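Local coordinates for phenol hydroxylase component phL (Pseudomonas stutzeri, PDB 3U52), which probably serves as a helical subunit of a multicomponent phenol hydroxylase, supporting the oxygenase that converts phenol to catechol, at residues A35-E40 with A146-Q151; M267-A272 with K322-Q327. All blocks are in the same frame, centred on the assembly; numbering follows the deposited sequence.

Interaction 1 of 2, residues A35-E40 with A146-Q151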
loop_
_atom_site.group_PDB
_atom_site.type_symbol
_atom_site.label_atom_id
_atom_site.label_comp_id
_atom_site.label_asym_id
_atom_site.label_seq_id
_atom_site.Cartn_x
_atom_site.Cartn_y
_atom_site.Cartn_z
ATOM N N ALA D 35 9.558 16.720 -4.781
ATOM C CA ALA D 35 8.225 17.271 -4.803
ATOM C C ALA D 35 8.209 18.770 -4.727
ATOM O O ALA D 35 7.183 19.359 -5.036
ATOM C CB ALA D 35 7.377 16.697 -3.648
ATOM N N SER D 36 9.322 19.372 -4.305
ATOM C CA SER D 36 9.287 20.717 -3.795
ATOM C C SER D 36 10.200 21.764 -4.461
ATOM O O SER D 36 10.085 22.953 -4.139
ATOM C CB SER D 36 9.524 20.693 -2.288
ATOM O OG SER D 36 8.560 19.867 -1.656
ATOM N N TYR D 37 11.118 21.326 -5.333
ATOM C CA TYR D 37 12.163 22.202 -5.845
ATOM C C TYR D 37 12.086 22.308 -7.345
ATOM O O TYR D 37 12.129 21.293 -8.018
ATOM C CB TYR D 37 13.566 21.678 -5.456
ATOM C CG TYR D 37 13.882 21.864 -3.985
ATOM C CD1 TYR D 37 13.554 20.860 -3.056
ATOM C CD2 TYR D 37 14.469 23.046 -3.520
ATOM C CE1 TYR D 37 13.813 21.025 -1.717
ATOM C CE2 TYR D 37 14.743 23.222 -2.168
ATOM C CZ TYR D 37 14.415 22.212 -1.289
ATOM O OH TYR D 37 14.672 22.363 0.026
ATOM N N ASP D 38 11.978 23.547 -7.866
ATOM C CA ASP D 38 12.115 23.837 -9.331
ATOM C C ASP D 38 11.075 23.158 -10.211
ATOM O O ASP D 38 11.318 22.874 -11.346
ATOM C CB ASP D 38 13.502 23.444 -9.827
ATOM C CG ASP D 38 14.587 24.087 -9.017
ATOM O OD1 ASP D 38 14.483 25.314 -8.808
ATOM O OD2 ASP D 38 15.507 23.382 -8.546
ATOM N N ILE D 39 9.900 22.917 -9.668
ATOM C CA ILE D 39 8.889 22.196 -10.370
ATOM C C ILE D 39 7.914 23.203 -11.051
ATOM O O ILE D 39 7.202 22.865 -11.996
ATOM C CB ILE D 39 8.277 21.290 -9.310
ATOM C CG1 ILE D 39 8.331 19.847 -9.741
ATOM C CG2 ILE D 39 7.038 21.802 -8.694
ATOM C CD1 ILE D 39 9.547 19.234 -9.193
ATOM N N GLU D 40 7.923 24.442 -10.570
ATOM C CA GLU D 40 7.024 25.488 -11.077
ATOM C C GLU D 40 7.564 26.123 -12.364
ATOM O O GLU D 40 8.766 25.982 -12.675
ATOM C CB GLU D 40 6.773 26.561 -10.009
ATOM C CG GLU D 40 7.947 27.476 -9.762
ATOM C CD GLU D 40 9.050 26.894 -8.853
ATOM O OE1 GLU D 40 10.113 27.510 -8.818
ATOM O OE2 GLU D 40 8.875 25.855 -8.184
ATOM N N ALA D 146 8.432 30.313 -5.303
ATOM C CA ALA D 146 9.072 29.029 -5.012
ATOM C C ALA D 146 8.032 28.040 -4.481
ATOM O O ALA D 146 7.205 28.383 -3.628
ATOM C CB ALA D 146 10.162 29.243 -4.002
ATOM N N THR D 147 8.057 26.818 -4.995
ATOM C CA THR D 147 7.167 25.729 -4.491
ATOM C C THR D 147 7.337 25.476 -3.002
ATOM O O THR D 147 6.360 25.257 -2.331
ATOM C CB THR D 147 7.311 24.423 -5.305
ATOM O OG1 THR D 147 6.840 24.703 -6.615
ATOM C CG2 THR D 147 6.459 23.283 -4.708
ATOM N N THR D 148 8.564 25.581 -2.491
ATOM C CA THR D 148 8.852 25.372 -1.064
ATOM C C THR D 148 8.100 26.400 -0.237
ATOM O O THR D 148 7.633 26.097 0.854
ATOM C CB THR D 148 10.370 25.476 -0.709
ATOM O OG1 THR D 148 10.898 26.723 -1.190
ATOM C CG2 THR D 148 11.199 24.340 -1.309
ATOM N N VAL D 149 7.975 27.623 -0.763
ATOM C CA VAL D 149 7.276 28.687 -0.026
ATOM C C VAL D 149 5.771 28.612 -0.234
ATOM O O VAL D 149 5.023 28.650 0.732
ATOM C CB VAL D 149 7.828 30.067 -0.445
ATOM C CG1 VAL D 149 7.016 31.194 0.213
ATOM C CG2 VAL D 149 9.350 30.139 -0.111
ATOM N N SER D 150 5.302 28.478 -1.476
ATOM C CA SER D 150 3.842 28.436 -1.679
ATOM C C SER D 150 3.164 27.187 -1.032
ATOM O O SER D 150 2.043 27.269 -0.502
ATOM C CB SER D 150 3.506 28.549 -3.167
ATOM O OG SER D 150 4.107 27.439 -3.860
ATOM N N GLN D 151 3.845 26.031 -1.035
ATOM C CA GLN D 151 3.190 24.876 -0.406
ATOM C C GLN D 151 3.046 25.091 1.099
ATOM O O GLN D 151 2.072 24.702 1.663
ATOM C CB GLN D 151 3.852 23.546 -0.764
ATOM C CG GLN D 151 5.090 23.215 -0.000
ATOM C CD GLN D 151 5.649 21.818 -0.383
ATOM O OE1 GLN D 151 6.866 21.635 -0.528
ATOM N NE2 GLN D 151 4.766 20.855 -0.505
HETATM O O HOH W 1 10.994 25.552 -4.721
#
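E40 has CG wedged between its backbone N and carbonyl carbon (chi1 73°) and bends again at the next bond, which turns the carboxylate back toward T147; there OG1 sits beside the backbone N, anti to the carbonyl carbon (chi1 -65°), and faces it. The meeting point is the start of the long helix 147-175, with A146 at the N-cap position, in the all-helical fold of a methane/phenol/alkene hydroxylase subunit. T147 OG1 donates to E40 OE2 at 2.8 Å, reaching the oxygen on its anti side and 27° out of the carboxylate plane. The backbone T147 N adds a weak bond to the same OE2, 3.4 Å away. One carboxylate oxygen thus collects both donors of the first helical residue, and the helix start would probably help stabilise its negative charge. T147 OG1 is also hydrogen-bonded to a polar side chain of a different protein in the assembly, so this hydroxyl joins the loop after helix 31-36, through E40, to a contact between subunits.

On the T147 flank, I39 lays CG2 against OG1, at 3.6 Å. A water links the backbones at the next residue: it donates to S36 O at 2.8 Å and accepts from T148 N at 3.3 Å. The hydroxyls of S36 and T148 have partners of their own, S36 OG with Y32 O and T148 OG1 with V73 O, and it is the T148 methyl that meets segment 35-40. That methyl, CG2, packs 3.3 Å from S36 O and also lies over one face of the Y37 ring, offset toward its rim, a CH-pi contact with CG2 4.0 Å from the ring centroid.

Interaction 2 of 2, residues M267-A272 with K322-Q327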
loop_
_atom_site.group_PDB
_atom_site.type_symbol
_atom_site.label_atom_id
_atom_site.label_comp_id
_atom_site.label_asym_id
_atom_site.label_seq_id
_atom_site.Cartn_x
_atom_site.Cartn_y
_atom_site.Cartn_z
ATOM N N MET D 267 11.769 30.221 7.885
ATOM C CA MET D 267 11.565 31.192 6.825
ATOM C C MET D 267 12.082 32.600 7.221
ATOM O O MET D 267 12.799 33.228 6.438
ATOM C CB MET D 267 10.096 31.283 6.451
ATOM C CG MET D 267 9.785 32.383 5.389
ATOM S SD MET D 267 8.010 32.325 4.974
ATOM C CE MET D 267 7.303 33.086 6.451
ATOM N N MET D 268 11.721 33.078 8.408
ATOM C CA MET D 268 12.298 34.327 8.940
ATOM C C MET D 268 13.833 34.314 9.010
ATOM O O MET D 268 14.448 35.276 8.617
ATOM C CB MET D 268 11.704 34.694 10.289
ATOM C CG MET D 268 10.275 35.259 10.223
ATOM S SD MET D 268 10.080 36.711 9.154
ATOM C CE MET D 268 10.864 37.951 10.205
ATOM N N LYS D 269 14.453 33.243 9.505
ATOM C CA LYS D 269 15.924 33.173 9.569
ATOM C C LYS D 269 16.602 33.352 8.220
ATOM O O LYS D 269 17.625 34.023 8.133
ATOM C CB LYS D 269 16.421 31.864 10.160
ATOM C CG LYS D 269 16.321 31.777 11.682
ATOM C CD LYS D 269 17.244 30.655 12.222
ATOM C CE LYS D 269 18.417 31.218 13.018
ATOM N NZ LYS D 269 17.925 31.863 14.294
ATOM N N ALA D 270 16.036 32.741 7.174
ATOM C CA ALA D 270 16.638 32.779 5.840
ATOM C C ALA D 270 16.430 34.126 5.163
ATOM O O ALA D 270 17.338 34.617 4.492
ATOM C CB ALA D 270 16.103 31.631 4.974
ATOM N N VAL D 271 15.246 34.729 5.355
ATOM C CA VAL D 271 14.932 36.043 4.742
ATOM C C VAL D 271 15.695 37.209 5.448
ATOM O O VAL D 271 16.334 38.032 4.795
ATOM C CB VAL D 271 13.399 36.272 4.692
ATOM C CG1 VAL D 271 13.061 37.596 4.071
ATOM C CG2 VAL D 271 12.745 35.186 3.847
ATOM N N ALA D 272 15.636 37.249 6.775
ATOM C CA ALA D 272 16.437 38.188 7.560
ATOM C C ALA D 272 17.980 38.026 7.396
ATOM O O ALA D 272 18.695 39.003 7.231
ATOM C CB ALA D 272 16.032 38.125 9.018
ATOM N N LYS D 322 14.292 38.826 18.228
ATOM C CA LYS D 322 15.725 39.039 18.501
ATOM C C LYS D 322 16.623 37.995 17.865
ATOM O O LYS D 322 17.719 38.328 17.437
ATOM C CB LYS D 322 16.014 39.126 19.999
ATOM C CG LYS D 322 15.909 40.554 20.513
ATOM C CD LYS D 322 15.985 40.645 22.044
ATOM C CE LYS D 322 15.747 42.080 22.475
ATOM N NZ LYS D 322 14.745 42.125 23.590
ATOM N N LYS D 323 16.152 36.755 17.767
ATOM C CA LYS D 323 16.871 35.706 17.031
ATOM C C LYS D 323 17.135 36.045 15.561
ATOM O O LYS D 323 18.103 35.548 14.975
ATOM C CB LYS D 323 16.111 34.377 17.090
ATOM C CG LYS D 323 16.158 33.679 18.452
ATOM C CD LYS D 323 15.282 32.389 18.432
ATOM C CE LYS D 323 15.728 31.338 19.502
ATOM N NZ LYS D 323 15.276 29.902 19.188
ATOM N N PHE D 324 16.276 36.871 14.954
ATOM C CA PHE D 324 16.438 37.237 13.545
ATOM C C PHE D 324 17.153 38.564 13.368
ATOM O O PHE D 324 17.242 39.058 12.240
ATOM C CB PHE D 324 15.100 37.314 12.806
ATOM C CG PHE D 324 14.141 36.212 13.142
ATOM C CD1 PHE D 324 12.827 36.512 13.462
ATOM C CD2 PHE D 324 14.548 34.884 13.150
ATOM C CE1 PHE D 324 11.938 35.514 13.794
ATOM C CE2 PHE D 324 13.661 33.876 13.472
ATOM C CZ PHE D 324 12.357 34.193 13.789
ATOM N N GLU D 325 17.653 39.121 14.473
ATOM C CA GLU D 325 18.316 40.419 14.494
ATOM C C GLU D 325 17.259 41.476 14.211
ATOM O O GLU D 325 17.471 42.353 13.365
ATOM C CB GLU D 325 19.458 40.519 13.434
ATOM C CG GLU D 325 20.664 39.551 13.593
ATOM C CD GLU D 325 21.340 39.193 12.226
ATOM O OE1 GLU D 325 22.478 39.674 11.969
ATOM O OE2 GLU D 325 20.727 38.442 11.405
ATOM N N LEU D 326 16.109 41.366 14.870
ATOM C CA LEU D 326 15.013 42.303 14.657
ATOM C C LEU D 326 14.427 42.718 15.987
ATOM O O LEU D 326 14.547 42.002 16.970
ATOM C CB LEU D 326 13.910 41.702 13.765
ATOM C CG LEU D 326 14.225 41.351 12.311
ATOM C CD1 LEU D 326 13.178 40.396 11.746
ATOM C CD2 LEU D 326 14.324 42.601 11.469
ATOM N N GLN D 327 13.759 43.864 16.004
ATOM C CA GLN D 327 13.328 44.473 17.253
ATOM C C GLN D 327 11.822 44.622 17.348
ATOM O O GLN D 327 11.156 44.940 16.366
ATOM C CB GLN D 327 13.965 45.858 17.395
ATOM C CG GLN D 327 14.080 46.347 18.828
ATOM C CD GLN D 327 15.506 46.240 19.386
ATOM O OE1 GLN D 327 15.958 45.158 19.797
ATOM N NE2 GLN D 327 16.209 47.381 19.426
#
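A Schellman motif that closes helix 307-322 brings F324 against the side of helix 251-274. E325, with its positive phi, is the C-prime residue, and E325 N bonds back to K322 O at 3.1 Å, closing a type I turn around K323 and F324. From this turn F324 directs its CB toward the helix, and its side chain crosses that of M268 at about a right angle. M268 CB stands over the centre of one ring face, 3.6 Å from the F324 centroid and 11° off the ring normal, a well-centred CH-pi contact. K269 CG comes to the ring edge instead, near its plane, 3.8 Å from F324 CE2, so two successive residues of the helix hold the phenylalanine on a face and an edge.

In the all-helical fold this joins the end of the last helix, 307-322, to helix 251-274, while L282 of helix 276-302 packs on M268 and A272. The M268 chain, folded at chi2 (-56°) and chi3 (-74°), curls its thioether end round toward L326, and CE touches L326 CD1 at 3.7 Å.

A turn further along the helix, the methyl of A272 meets the base of the phenylalanine side chain, its CB 4.0 Å from F324 CB and 3.6 Å from F324 O. That carbonyl oxygen is buried here without a hydrogen-bond partner. On the solvent-exposed side, K269 bends at chi3 and chi4, bringing its ammonium NZ to 3.8 Å from K323 O, too long for a hydrogen bond, with K323 NZ 5.9 Å from K269 NZ.

In the fold
Interaction 1 closes along the chain before interaction 2 opens, and the two do not touch: their centres are 22 Å apart and their nearest atoms about 5 Å. The centre of each lies about 18 Å from the centre of the chain, and they share no helix. The loop residues W70 and V73 touch both: V73 meets V149 and also M267 and A270, W70 meets A146 and V271. Interaction 1 also adjoins another protein of the assembly, whereas no other chain touches interaction 2. Helix 251-274, which carries interaction 2 near its C-terminal end, also supplies Y257 of the xenon pocket nearer its start.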